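Local coordinates for inositol 2-dehydrogenase/D-chiro-inositol 3-dehydrogenase (Lactobacillus casei, PDB 4MIY), which oxidises myo-inositol and D-chiro-inositol to their keto forms, passing the hydride to NAD, at residues A[16-19]-A[20-24]; A[307-310]-A[311-315]; A[162-165]-A[166-170]; A[135-138]-A[139-143]. All coordinates share one frame; numbering follows the deposited sequence.

Overall arrangement
Interaction 1 lies on helix 12-24 of the NAD-binding Rossmann domain, and interactions 2, 3 and 4 fall in the C-terminal alpha/beta region. Interactions 2 and 3 are the pair that touch: Ile170 CG2 packs 3.7 Å from Ala314 O, joining the start of helix 168-185 to helix 304-323, with centres 17 Å apart. Interaction 1 is separate, its nearest atoms about 15 Å from interaction 2, and interaction 4 lies about 13 Å from interaction 2 by the same measure. The bound NAD is about 6 Å from the side chain of His17, about 8 Å from that of Asn163 and about 11 Å from that of Ala310.

Interaction 1 (A[16-19]-A[20-24]); sequences AHID and RLTNV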
ATOM      1  N   ALA A  16      24.172  25.691   0.057  1.00 20.33           N
ATOM      2  CA  ALA A  16      22.798  25.275   0.230  1.00 22.23           C
ATOM      3  C   ALA A  16      22.163  25.874   1.484  1.00 18.92           C
ATOM      4  O   ALA A  16      21.034  26.208   1.471  1.00 19.27           O
ATOM      5  CB  ALA A  16      22.708  23.775   0.243  1.00 22.45           C
ATOM      6  N   HIS A  17      22.938  26.008   2.537  1.00 18.79           N
ATOM      7  CA  HIS A  17      22.484  26.729   3.727  1.00 17.81           C
ATOM      8  C   HIS A  17      22.308  28.227   3.461  1.00 18.88           C
ATOM      9  O   HIS A  17      21.402  28.824   3.932  1.00 19.74           O
ATOM     10  CB  HIS A  17      23.410  26.510   4.892  1.00 17.99           C
ATOM     11  CG  HIS A  17      23.205  25.215   5.593  1.00 18.01           C
ATOM     12  ND1 HIS A  17      21.964  24.679   5.791  1.00 21.91           N
ATOM     13  CD2 HIS A  17      24.076  24.371   6.169  1.00 20.64           C
ATOM     14  CE1 HIS A  17      22.082  23.544   6.434  1.00 18.58           C
ATOM     15  NE2 HIS A  17      23.352  23.340   6.693  1.00 19.56           N
ATOM     16  N   ILE A  18      23.211  28.808   2.692  1.00 19.76           N
ATOM     17  CA  ILE A  18      23.038  30.186   2.270  1.00 21.47           C
ATOM     18  C   ILE A  18      21.776  30.390   1.478  1.00 19.63           C
ATOM     19  O   ILE A  18      21.066  31.322   1.680  1.00 21.08           O
ATOM     20  CB  ILE A  18      24.254  30.694   1.454  1.00 21.34           C
ATOM     21  CG1 ILE A  18      25.468  30.770   2.353  1.00 19.81           C
ATOM     22  CG2 ILE A  18      23.940  31.994   0.734  1.00 23.63           C
ATOM     23  CD1 ILE A  18      26.733  31.113   1.619  1.00 22.89           C
ATOM     24  N   ASP A  19      21.528  29.488   0.550  1.00 21.08           N
ATOM     25  CA  ASP A  19      20.302  29.506  -0.200  1.00 22.19           C
ATOM     26  C   ASP A  19      19.068  29.436   0.725  1.00 21.79           C
ATOM     27  O   ASP A  19      18.113  30.130   0.541  1.00 20.13           O
ATOM     28  CB  ASP A  19      20.293  28.338  -1.190  1.00 23.10           C
ATOM     29  CG  ASP A  19      19.106  28.354  -2.071  1.00 28.32           C
ATOM     30  OD1 ASP A  19      18.910  29.353  -2.725  1.00 29.33           O
ATOM     31  OD2 ASP A  19      18.363  27.381  -2.082  1.00 31.10           O
ATOM     32  N   ARG A  20      19.149  28.568   1.710  1.00 20.90           N
ATOM     33  CA  ARG A  20      18.102  28.441   2.703  1.00 19.02           C
ATOM     34  C   ARG A  20      17.856  29.754   3.424  1.00 21.56           C
ATOM     35  O   ARG A  20      16.756  30.206   3.504  1.00 19.15           O
ATOM     36  CB  ARG A  20      18.414  27.308   3.700  1.00 19.00           C
ATOM     37  CG  ARG A  20      17.909  25.949   3.229  1.00 22.72           C
ATOM     38  CD  ARG A  20      18.109  24.812   4.176  1.00 21.44           C
ATOM     39  NE  ARG A  20      19.430  24.243   4.114  1.00 20.08           N
ATOM     40  CZ  ARG A  20      19.816  23.307   3.266  1.00 21.61           C
ATOM     41  NH1 ARG A  20      18.999  22.797   2.384  1.00 23.74           N
ATOM     42  NH2 ARG A  20      21.028  22.865   3.331  1.00 23.25           N
ATOM     43  N   LEU A  21      18.923  30.364   3.893  1.00 19.37           N
ATOM     44  CA  LEU A  21      18.827  31.577   4.671  1.00 19.98           C
ATOM     45  C   LEU A  21      18.412  32.765   3.836  1.00 22.39           C
ATOM     46  O   LEU A  21      17.812  33.660   4.322  1.00 24.33           O
ATOM     47  CB  LEU A  21      20.124  31.865   5.385  1.00 17.39           C
ATOM     48  CG  LEU A  21      20.519  30.793   6.378  1.00 18.02           C
ATOM     49  CD1 LEU A  21      21.906  30.954   6.710  1.00 21.47           C
ATOM     50  CD2 LEU A  21      19.709  30.839   7.626  1.00 19.71           C
ATOM     51  N   THR A  22      18.707  32.711   2.555  1.00 23.10           N
ATOM     52  CA  THR A  22      18.486  33.848   1.669  1.00 23.47           C
ATOM     53  C   THR A  22      17.189  33.788   0.919  1.00 26.16           C
ATOM     54  O   THR A  22      16.520  34.774   0.712  1.00 27.83           O
ATOM     55  CB  THR A  22      19.639  33.907   0.648  1.00 25.83           C
ATOM     56  OG1 THR A  22      20.861  33.993   1.372  1.00 23.54           O
ATOM     57  CG2 THR A  22      19.517  35.076  -0.251  1.00 25.21           C
ATOM     58  N   ASN A  23      16.864  32.603   0.472  1.00 23.35           N
ATOM     59  CA  ASN A  23      15.806  32.461  -0.446  1.00 27.79           C
ATOM     60  C   ASN A  23      14.615  31.729   0.133  1.00 26.34           C
ATOM     61  O   ASN A  23      13.502  32.042  -0.173  1.00 30.45           O
ATOM     62  CB  ASN A  23      16.332  31.784  -1.695  1.00 24.37           C
ATOM     63  CG  ASN A  23      17.283  32.669  -2.469  1.00 28.72           C
ATOM     64  OD1 ASN A  23      17.054  33.837  -2.586  1.00 29.73           O
ATOM     65  ND2 ASN A  23      18.341  32.107  -2.963  1.00 30.39           N
ATOM     66  N   VAL A  24      14.859  30.752   0.968  1.00 23.83           N
ATOM     67  CA  VAL A  24      13.805  29.823   1.357  1.00 21.20           C
ATOM     68  C   VAL A  24      13.111  30.182   2.674  1.00 24.08           C
ATOM     69  O   VAL A  24      11.919  30.197   2.750  1.00 21.62           O
ATOM     70  CB  VAL A  24      14.363  28.404   1.433  1.00 20.71           C
ATOM     71  CG1 VAL A  24      13.293  27.397   1.823  1.00 19.75           C
ATOM     72  CG2 VAL A  24      15.010  27.998   0.111  1.00 22.16           C
TER
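From Ala16 O to Arg20 N and from His17 O to Leu21 N the backbone keeps alpha-helical bonds, but at residues 20-24 the turn widens to pi type, and Asp19 O accepts from Asn23 N (2.8 Å) and weakly from Val24 N. Arg20 bends at chi3 (-82°), bringing its guanidinium back along the helix to His17. There NE donates to His17 ND1 at 3.1 Å; the acceptor is in the guanidinium plane, whereas the donor is tilted 28° from the imidazole plane, and the two planes stand 76° apart. Ala16 O lies over the centre of one guanidinium face. The other ring nitrogen, His17 NE2, is bonded to Glu96, so both ring nitrogens have partners. One turn on, Asn23 ND2 meets Asp19 OD1 at 2.8 Å, almost straight and nearly along the C-O axis. Ile18 O is gripped twice by Thr22, by OG1 at 2.7 Å and by N, from opposite faces of the carbonyl plane. Leu21 packs on Val5 and Val30, while Ile18 reaches Val7. Such burial against strands 3-8 and 28-34 is that of the first helix in a Rossmann beta-alpha-beta unit, consistent with the GxGxxG pattern at Gly9, Gly11 and Gly14.

Interaction 2 (A[307-310]-A[311-315]); sequences GYIA and AITAA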
ATOM      1  N   GLY A 307      26.324  15.620  19.581  1.00 19.35           N
ATOM      2  CA  GLY A 307      27.492  15.475  18.762  1.00 19.60           C
ATOM      3  C   GLY A 307      28.564  14.589  19.362  1.00 22.35           C
ATOM      4  O   GLY A 307      29.197  13.842  18.678  1.00 21.12           O
ATOM      5  N   TYR A 308      28.715  14.681  20.656  1.00 20.81           N
ATOM      6  CA  TYR A 308      29.642  13.854  21.363  1.00 20.43           C
ATOM      7  C   TYR A 308      29.224  12.393  21.387  1.00 21.19           C
ATOM      8  O   TYR A 308      30.012  11.529  21.160  1.00 20.44           O
ATOM      9  CB  TYR A 308      29.832  14.445  22.759  1.00 24.02           C
ATOM     10  CG  TYR A 308      30.835  13.796  23.684  1.00 26.66           C
ATOM     11  CD1 TYR A 308      32.110  13.543  23.301  1.00 29.20           C
ATOM     12  CD2 TYR A 308      30.468  13.472  24.956  1.00 27.82           C
ATOM     13  CE1 TYR A 308      33.005  12.982  24.186  1.00 30.49           C
ATOM     14  CE2 TYR A 308      31.324  12.946  25.823  1.00 29.35           C
ATOM     15  CZ  TYR A 308      32.591  12.675  25.440  1.00 31.73           C
ATOM     16  OH  TYR A 308      33.436  12.096  26.363  1.00 33.30           O
ATOM     17  N   ILE A 309      27.959  12.134  21.635  1.00 21.45           N
ATOM     18  CA  ILE A 309      27.452  10.789  21.551  1.00 20.64           C
ATOM     19  C   ILE A 309      27.718  10.209  20.174  1.00 18.58           C
ATOM     20  O   ILE A 309      28.112   9.090  20.049  1.00 18.44           O
ATOM     21  CB  ILE A 309      25.970  10.742  21.819  1.00 19.06           C
ATOM     22  CG1 ILE A 309      25.683  11.108  23.266  1.00 21.27           C
ATOM     23  CG2 ILE A 309      25.414   9.369  21.525  1.00 19.51           C
ATOM     24  CD1 ILE A 309      24.256  11.472  23.504  1.00 28.14           C
ATOM     25  N   ALA A 310      27.524  10.997  19.156  1.00 17.97           N
ATOM     26  CA  ALA A 310      27.679  10.497  17.825  1.00 17.29           C
ATOM     27  C   ALA A 310      29.144  10.216  17.528  1.00 18.86           C
ATOM     28  O   ALA A 310      29.457   9.223  16.953  1.00 17.82           O
ATOM     29  CB  ALA A 310      27.117  11.458  16.834  1.00 18.53           C
ATOM     30  N   ALA A 311      30.005  11.111  17.980  1.00 19.48           N
ATOM     31  CA  ALA A 311      31.431  10.933  17.829  1.00 22.41           C
ATOM     32  C   ALA A 311      31.978   9.681  18.497  1.00 21.20           C
ATOM     33  O   ALA A 311      32.747   8.984  17.919  1.00 20.14           O
ATOM     34  CB  ALA A 311      32.154  12.152  18.295  1.00 20.64           C
ATOM     35  N   ILE A 312      31.524   9.411  19.703  1.00 17.38           N
ATOM     36  CA  ILE A 312      31.932   8.222  20.442  1.00 18.56           C
ATOM     37  C   ILE A 312      31.470   6.961  19.717  1.00 21.94           C
ATOM     38  O   ILE A 312      32.187   6.004  19.587  1.00 20.67           O
ATOM     39  CB  ILE A 312      31.344   8.254  21.841  1.00 19.13           C
ATOM     40  CG1 ILE A 312      31.988   9.368  22.660  1.00 25.25           C
ATOM     41  CG2 ILE A 312      31.507   6.941  22.545  1.00 25.60           C
ATOM     42  CD1 ILE A 312      31.268   9.646  23.873  1.00 25.21           C
ATOM     43  N   THR A 313      30.228   6.983  19.277  1.00 18.86           N
ATOM     44  CA  THR A 313      29.634   5.833  18.647  1.00 20.05           C
ATOM     45  C   THR A 313      30.279   5.569  17.292  1.00 16.38           C
ATOM     46  O   THR A 313      30.539   4.463  16.941  1.00 17.84           O
ATOM     47  CB  THR A 313      28.131   6.033  18.545  1.00 16.31           C
ATOM     48  OG1 THR A 313      27.589   6.215  19.840  1.00 19.13           O
ATOM     49  CG2 THR A 313      27.484   4.844  17.928  1.00 16.18           C
ATOM     50  N   ALA A 314      30.558   6.621  16.558  1.00 16.01           N
ATOM     51  CA  ALA A 314      31.206   6.484  15.279  1.00 19.46           C
ATOM     52  C   ALA A 314      32.610   5.916  15.410  1.00 19.44           C
ATOM     53  O   ALA A 314      33.043   5.145  14.626  1.00 19.30           O
ATOM     54  CB  ALA A 314      31.252   7.796  14.559  1.00 21.35           C
ATOM     55  N   ALA A 315      33.289   6.313  16.447  1.00 23.20           N
ATOM     56  CA  ALA A 315      34.613   5.810  16.667  1.00 21.90           C
ATOM     57  C   ALA A 315      34.577   4.331  17.070  1.00 21.71           C
ATOM     58  O   ALA A 315      35.390   3.569  16.646  1.00 22.13           O
ATOM     59  CB  ALA A 315      35.273   6.640  17.705  1.00 22.17           C
TER
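Ala311 meets the preceding turn through its backbone, N donating to Gly307 O at 2.9 Å, and its CB rests 3.4 Å from that same oxygen. Ile312 follows with the main side-chain contact. Its N bonds to Tyr308 O at 3.0 Å, while its CD1 end reaches over the Tyr308 ring. The methyl CD1 sits 3.7 Å from the ring centroid and only 11° off the ring normal, a CH-pi contact over the face; that small offset is the evidence that the methyl is near the centre, and it lies a little toward CZ, the nearest ring carbon. Two torsions bring this about: Tyr308 CG stands anti to its own backbone N (chi1 -176°), and Ile312 CG1 lies beside its backbone N with CD1 extended beyond (chi2 167°). Thr313 comes next and grips Ile309 O with two donors, OG1 at 2.9 Å and N at 3.1 Å, arriving from opposite faces of the carbonyl plane, so the hydroxyl proton is given to the helix's own carbonyl. Ala314 N closes the next turn on Ala310 O, and Ala315 N bonds to Ala311 O, carrying the helix onward. Around helix 304-323, Tyr308 and Ala311 pack on helix 103-113, with Trp305 edge-to-face to the tyrosine ring; Ala310, Thr313 and Ala314 lean on helix 168-185 through Ile175, Ile178 and Ile170, and Thr313 also reaches Tyr189 and Ile192 of strand 189-195.

Interaction 3 (A[162-165]-A[166-170]); sequences SNYS and NEMAI
Met168 N is shared by two oxygens of Ser165, weakly by the carbonyl O at 3.0 Å (N-H...O angle 125°) and by OG at 3.3 Å with a straighter 148°. The OG bond caps the turn that leads into helix 168-185, and Ser165 and Met168 form a capping box whose return bond, Ser165 N to Met168 SD at 3.4 Å, is weak, with sulfur as acceptor. Ser165 OG sits between backbone N and carbonyl carbon (chi1 68°), turned to that amide. In Met168, CG beside the backbone N and chi2 near anti send SD back to Ser165 N; the bend at chi3 turns CE to the Tyr164 ring. Its CB meanwhile lies over the centre of one face of that ring, 4.0 Å from the centroid, and SD approaches it obliquely in a Met-aromatic contact. The tyrosine OH bonds to Thr173, so the ring bridges loop and helix. Replacing Tyr164 with an alanine would probably leave Thr173 without this partner and strip the Met168 side chain of the ring that it lies against. Asn166 OD1 and ND2 tie the turn to His209 and Tyr196 in neighbouring loops. The methionine methyl CE ends 3.8 Å from Tyr164 CD2.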
ATOM      1  N   SER A 162      33.956   8.427  -6.164  1.00 24.33           N
ATOM      2  CA  SER A 162      35.291   7.856  -6.097  1.00 24.36           C
ATOM      3  C   SER A 162      35.979   8.002  -4.768  1.00 23.73           C
ATOM      4  O   SER A 162      36.727   7.162  -4.374  1.00 22.71           O
ATOM      5  CB  SER A 162      36.171   8.518  -7.163  1.00 30.61           C
ATOM      6  OG  SER A 162      35.525   8.427  -8.397  1.00 42.65           O
ATOM      7  N   ASN A 163      35.684   9.079  -4.086  1.00 23.79           N
ATOM      8  CA  ASN A 163      36.326   9.396  -2.863  1.00 21.41           C
ATOM      9  C   ASN A 163      35.703   8.773  -1.603  1.00 23.52           C
ATOM     10  O   ASN A 163      36.137   9.040  -0.525  1.00 25.15           O
ATOM     11  CB  ASN A 163      36.391  10.905  -2.752  1.00 25.10           C
ATOM     12  CG  ASN A 163      35.143  11.482  -2.217  1.00 31.06           C
ATOM     13  OD1 ASN A 163      34.079  11.029  -2.500  1.00 33.78           O
ATOM     14  ND2 ASN A 163      35.285  12.484  -1.392  1.00 36.61           N
ATOM     15  N   TYR A 164      34.690   7.939  -1.770  1.00 18.60           N
ATOM     16  CA  TYR A 164      33.966   7.395  -0.630  1.00 20.32           C
ATOM     17  C   TYR A 164      34.653   6.193  -0.048  1.00 17.08           C
ATOM     18  O   TYR A 164      34.843   5.234  -0.709  1.00 20.14           O
ATOM     19  CB  TYR A 164      32.544   7.044  -1.044  1.00 18.57           C
ATOM     20  CG  TYR A 164      31.570   6.700   0.049  1.00 16.71           C
ATOM     21  CD1 TYR A 164      31.542   5.443   0.607  1.00 17.22           C
ATOM     22  CD2 TYR A 164      30.625   7.611   0.483  1.00 19.35           C
ATOM     23  CE1 TYR A 164      30.646   5.131   1.585  1.00 19.01           C
ATOM     24  CE2 TYR A 164      29.717   7.286   1.464  1.00 17.25           C
ATOM     25  CZ  TYR A 164      29.721   6.057   1.992  1.00 16.54           C
ATOM     26  OH  TYR A 164      28.826   5.709   2.951  1.00 18.76           O
ATOM     27  N   SER A 165      34.968   6.258   1.225  1.00 18.68           N
ATOM     28  CA  SER A 165      35.791   5.247   1.852  1.00 21.06           C
ATOM     29  C   SER A 165      34.996   4.357   2.781  1.00 19.53           C
ATOM     30  O   SER A 165      33.890   4.664   3.118  1.00 18.35           O
ATOM     31  CB  SER A 165      36.872   5.942   2.673  1.00 21.47           C
ATOM     32  OG  SER A 165      36.315   6.612   3.775  1.00 21.04           O
ATOM     33  N   ASN A 166      35.595   3.260   3.201  1.00 17.56           N
ATOM     34  CA  ASN A 166      34.971   2.372   4.148  1.00 16.93           C
ATOM     35  C   ASN A 166      34.546   3.095   5.410  1.00 20.90           C
ATOM     36  O   ASN A 166      33.541   2.802   5.961  1.00 19.28           O
ATOM     37  CB  ASN A 166      35.871   1.190   4.502  1.00 17.63           C
ATOM     38  CG  ASN A 166      35.109   0.042   5.064  1.00 18.10           C
ATOM     39  OD1 ASN A 166      34.149  -0.382   4.477  1.00 18.53           O
ATOM     40  ND2 ASN A 166      35.518  -0.454   6.199  1.00 19.70           N
ATOM     41  N   GLU A 167      35.361   4.036   5.851  1.00 20.33           N
ATOM     42  CA  GLU A 167      35.096   4.753   7.060  1.00 21.78           C
ATOM     43  C   GLU A 167      33.909   5.698   6.909  1.00 18.65           C
ATOM     44  O   GLU A 167      33.207   5.941   7.843  1.00 19.40           O
ATOM     45  CB  GLU A 167      36.353   5.474   7.475  1.00 25.73           C
ATOM     46  CG  GLU A 167      37.511   4.520   7.847  1.00 29.36           C
ATOM     47  CD  GLU A 167      38.320   3.854   6.661  1.00 33.56           C
ATOM     48  OE1 GLU A 167      38.248   4.230   5.490  1.00 27.92           O
ATOM     49  OE2 GLU A 167      39.048   2.900   6.946  1.00 42.94           O
ATOM     50  N   MET A 168      33.717   6.213   5.723  1.00 17.83           N
ATOM     51  CA  MET A 168      32.599   7.082   5.434  1.00 19.28           C
ATOM     52  C   MET A 168      31.247   6.391   5.496  1.00 18.76           C
ATOM     53  O   MET A 168      30.256   7.032   5.666  1.00 18.75           O
ATOM     54  CB  MET A 168      32.789   7.752   4.094  1.00 18.05           C
ATOM     55  CG  MET A 168      33.795   8.883   4.168  1.00 21.78           C
ATOM     56  SD  MET A 168      34.586   9.351   2.650  1.00 22.92           S
ATOM     57  CE  MET A 168      33.274  10.072   1.776  1.00 22.54           C
ATOM     58  N   ALA A 169      31.246   5.082   5.396  1.00 18.39           N
ATOM     59  CA  ALA A 169      30.034   4.345   5.631  1.00 18.09           C
ATOM     60  C   ALA A 169      29.520   4.626   7.014  1.00 19.23           C
ATOM     61  O   ALA A 169      28.358   4.610   7.241  1.00 17.68           O
ATOM     62  CB  ALA A 169      30.249   2.860   5.444  1.00 18.16           C
ATOM     63  N   ILE A 170      30.432   4.873   7.936  1.00 16.66           N
ATOM     64  CA  ILE A 170      30.065   5.297   9.277  1.00 17.16           C
ATOM     65  C   ILE A 170      29.899   6.826   9.351  1.00 18.96           C
ATOM     66  O   ILE A 170      28.867   7.310   9.667  1.00 19.79           O
ATOM     67  CB  ILE A 170      31.101   4.839  10.344  1.00 17.35           C
ATOM     68  CG1 ILE A 170      31.402   3.355  10.260  1.00 18.68           C
ATOM     69  CG2 ILE A 170      30.656   5.203  11.742  1.00 19.51           C
ATOM     70  CD1 ILE A 170      30.239   2.463  10.256  1.00 20.06           C
TER

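Interaction 4 (A[135-138]-A[139-143]); sequences ALKE and KLDTG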
ATOM      1  N   ALA A 135       6.963  11.852  13.221  1.00 14.84           N
ATOM      2  CA  ALA A 135       5.633  11.335  13.484  1.00 14.72           C
ATOM      3  C   ALA A 135       5.667   9.920  14.028  1.00 16.35           C
ATOM      4  O   ALA A 135       4.882   9.570  14.848  1.00 15.13           O
ATOM      5  CB  ALA A 135       4.770  11.411  12.255  1.00 14.54           C
ATOM      6  N   LEU A 136       6.604   9.135  13.571  1.00 12.77           N
ATOM      7  CA  LEU A 136       6.761   7.817  14.119  1.00 13.20           C
ATOM      8  C   LEU A 136       7.205   7.863  15.590  1.00 14.08           C
ATOM      9  O   LEU A 136       6.680   7.167  16.388  1.00 13.51           O
ATOM     10  CB  LEU A 136       7.699   6.979  13.244  1.00 11.59           C
ATOM     11  CG  LEU A 136       7.860   5.501  13.587  1.00 11.33           C
ATOM     12  CD1 LEU A 136       8.226   4.745  12.387  1.00 14.95           C
ATOM     13  CD2 LEU A 136       8.889   5.256  14.656  1.00 17.22           C
ATOM     14  N   LYS A 137       8.201   8.668  15.889  1.00 15.23           N
ATOM     15  CA  LYS A 137       8.654   8.842  17.269  1.00 14.28           C
ATOM     16  C   LYS A 137       7.515   9.249  18.182  1.00 16.24           C
ATOM     17  O   LYS A 137       7.349   8.720  19.222  1.00 17.24           O
ATOM     18  CB  LYS A 137       9.787   9.846  17.370  1.00 16.35           C
ATOM     19  CG  LYS A 137      10.113  10.126  18.836  1.00 21.64           C
ATOM     20  CD  LYS A 137      11.177  11.070  19.053  1.00 19.64           C
ATOM     21  CE  LYS A 137      11.455  11.298  20.561  1.00 20.57           C
ATOM     22  NZ  LYS A 137      11.262  10.157  21.451  1.00 26.50           N
ATOM     23  N   GLU A 138       6.732  10.214  17.750  0.74 12.33           N
ATOM     24  CA  GLU A 138       5.595  10.642  18.525  0.74 16.91           C
ATOM     25  C   GLU A 138       4.579   9.571  18.769  0.74 16.28           C
ATOM     26  O   GLU A 138       4.142   9.405  19.855  0.74 17.11           O
ATOM     27  CB  GLU A 138       4.971  11.885  17.895  0.74 18.72           C
ATOM     28  CG  GLU A 138       5.887  13.082  17.993  0.74 24.12           C
ATOM     29  CD  GLU A 138       5.298  14.321  17.359  0.74 33.11           C
ATOM     30  OE1 GLU A 138       4.070  14.362  17.225  0.74 41.07           O
ATOM     31  OE2 GLU A 138       6.064  15.232  16.995  0.74 34.38           O
ATOM     32  N   LYS A 139       4.244   8.792  17.756  1.00 15.86           N
ATOM     33  CA  LYS A 139       3.368   7.669  17.940  1.00 17.03           C
ATOM     34  C   LYS A 139       3.933   6.632  18.901  1.00 15.03           C
ATOM     35  O   LYS A 139       3.229   6.121  19.700  1.00 15.92           O
ATOM     36  CB  LYS A 139       3.032   7.036  16.589  1.00 16.65           C
ATOM     37  CG  LYS A 139       1.849   6.115  16.544  1.00 17.73           C
ATOM     38  CD  LYS A 139       0.578   6.819  16.824  1.00 22.80           C
ATOM     39  CE  LYS A 139      -0.595   5.989  16.484  1.00 26.85           C
ATOM     40  NZ  LYS A 139      -1.810   6.534  17.102  1.00 26.92           N
ATOM     41  N   LEU A 140       5.207   6.335  18.786  1.00 14.24           N
ATOM     42  CA  LEU A 140       5.863   5.400  19.669  1.00 13.52           C
ATOM     43  C   LEU A 140       5.740   5.855  21.131  1.00 16.41           C
ATOM     44  O   LEU A 140       5.417   5.096  21.984  1.00 16.88           O
ATOM     45  CB  LEU A 140       7.323   5.278  19.280  1.00 14.56           C
ATOM     46  CG  LEU A 140       8.194   4.433  20.198  1.00 13.92           C
ATOM     47  CD1 LEU A 140       7.712   3.024  20.191  1.00 15.98           C
ATOM     48  CD2 LEU A 140       9.634   4.518  19.796  1.00 16.26           C
ATOM     49  N   ASP A 141       5.896   7.138  21.341  1.00 16.61           N
ATOM     50  CA  ASP A 141       5.867   7.700  22.671  1.00 16.40           C
ATOM     51  C   ASP A 141       4.490   7.705  23.324  1.00 20.88           C
ATOM     52  O   ASP A 141       4.385   7.898  24.504  1.00 21.50           O
ATOM     53  CB  ASP A 141       6.475   9.093  22.665  1.00 17.74           C
ATOM     54  CG  ASP A 141       7.973   9.088  22.449  1.00 21.66           C
ATOM     55  OD1 ASP A 141       8.585   8.031  22.561  1.00 26.59           O
ATOM     56  OD2 ASP A 141       8.516  10.139  22.171  1.00 22.86           O
ATOM     57  N   THR A 142       3.432   7.497  22.558  1.00 15.80           N
ATOM     58  CA  THR A 142       2.108   7.317  23.138  1.00 16.30           C
ATOM     59  C   THR A 142       1.936   6.018  23.917  1.00 19.61           C
ATOM     60  O   THR A 142       0.997   5.862  24.642  1.00 19.49           O
ATOM     61  CB  THR A 142       0.988   7.380  22.096  1.00 18.38           C
ATOM     62  OG1 THR A 142       1.061   6.258  21.221  1.00 17.89           O
ATOM     63  CG2 THR A 142       1.078   8.642  21.306  1.00 20.88           C
ATOM     64  N   GLY A 143       2.828   5.081  23.678  1.00 16.99           N
ATOM     65  CA  GLY A 143       2.723   3.777  24.285  1.00 14.79           C
ATOM     66  C   GLY A 143       1.902   2.734  23.557  1.00 14.41           C
ATOM     67  O   GLY A 143       1.755   1.649  24.035  1.00 15.82           O
TER
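Lys137 and Asp141, one helical turn apart, form the i to i+4 salt bridge of this contact: NZ reaches OD2 at 2.8 Å, using the syn lone pair on the side of the other carboxylate oxygen, with OD1 left at 3.6 Å. The lysine chain is extended through chi3 and turns only at chi4 (33°), which brings NZ round to the acid; CE lies 3.5 Å from OD2. The ammonium also makes a cation-pi contact with Trp183 and a weak bond to Leu184 O, so it links this helix to helix 168-185. Losing Lys137 to an alanine is likely to leave the Asp141 carboxylate without its charged mate and Trp183 without its cation. The backbone bonds are those of an alpha-helix, Lys139 N to Ala135 O, Leu140 N to Leu136 O and Asp141 N to Lys137 O. Helix 131-141 belongs to the C-terminal alpha/beta domain, where it lies against strands 237-244 and 248-250. Toward its end the bonding slackens: Thr142 N bonds weakly to Glu138 O, and Gly143 takes positive phi (88°). In this final turn Thr142 OG1 donates to Lys139 O at 2.7 Å, in the carbonyl plane, and the same oxygen accepts from Thr142 N. Among packing contacts, Leu136 and Leu140 meet Val242 and Leu249 of the mixed sheet, and Ala135, Leu136 and Lys139 rest against Pro258 of a neighbouring subunit.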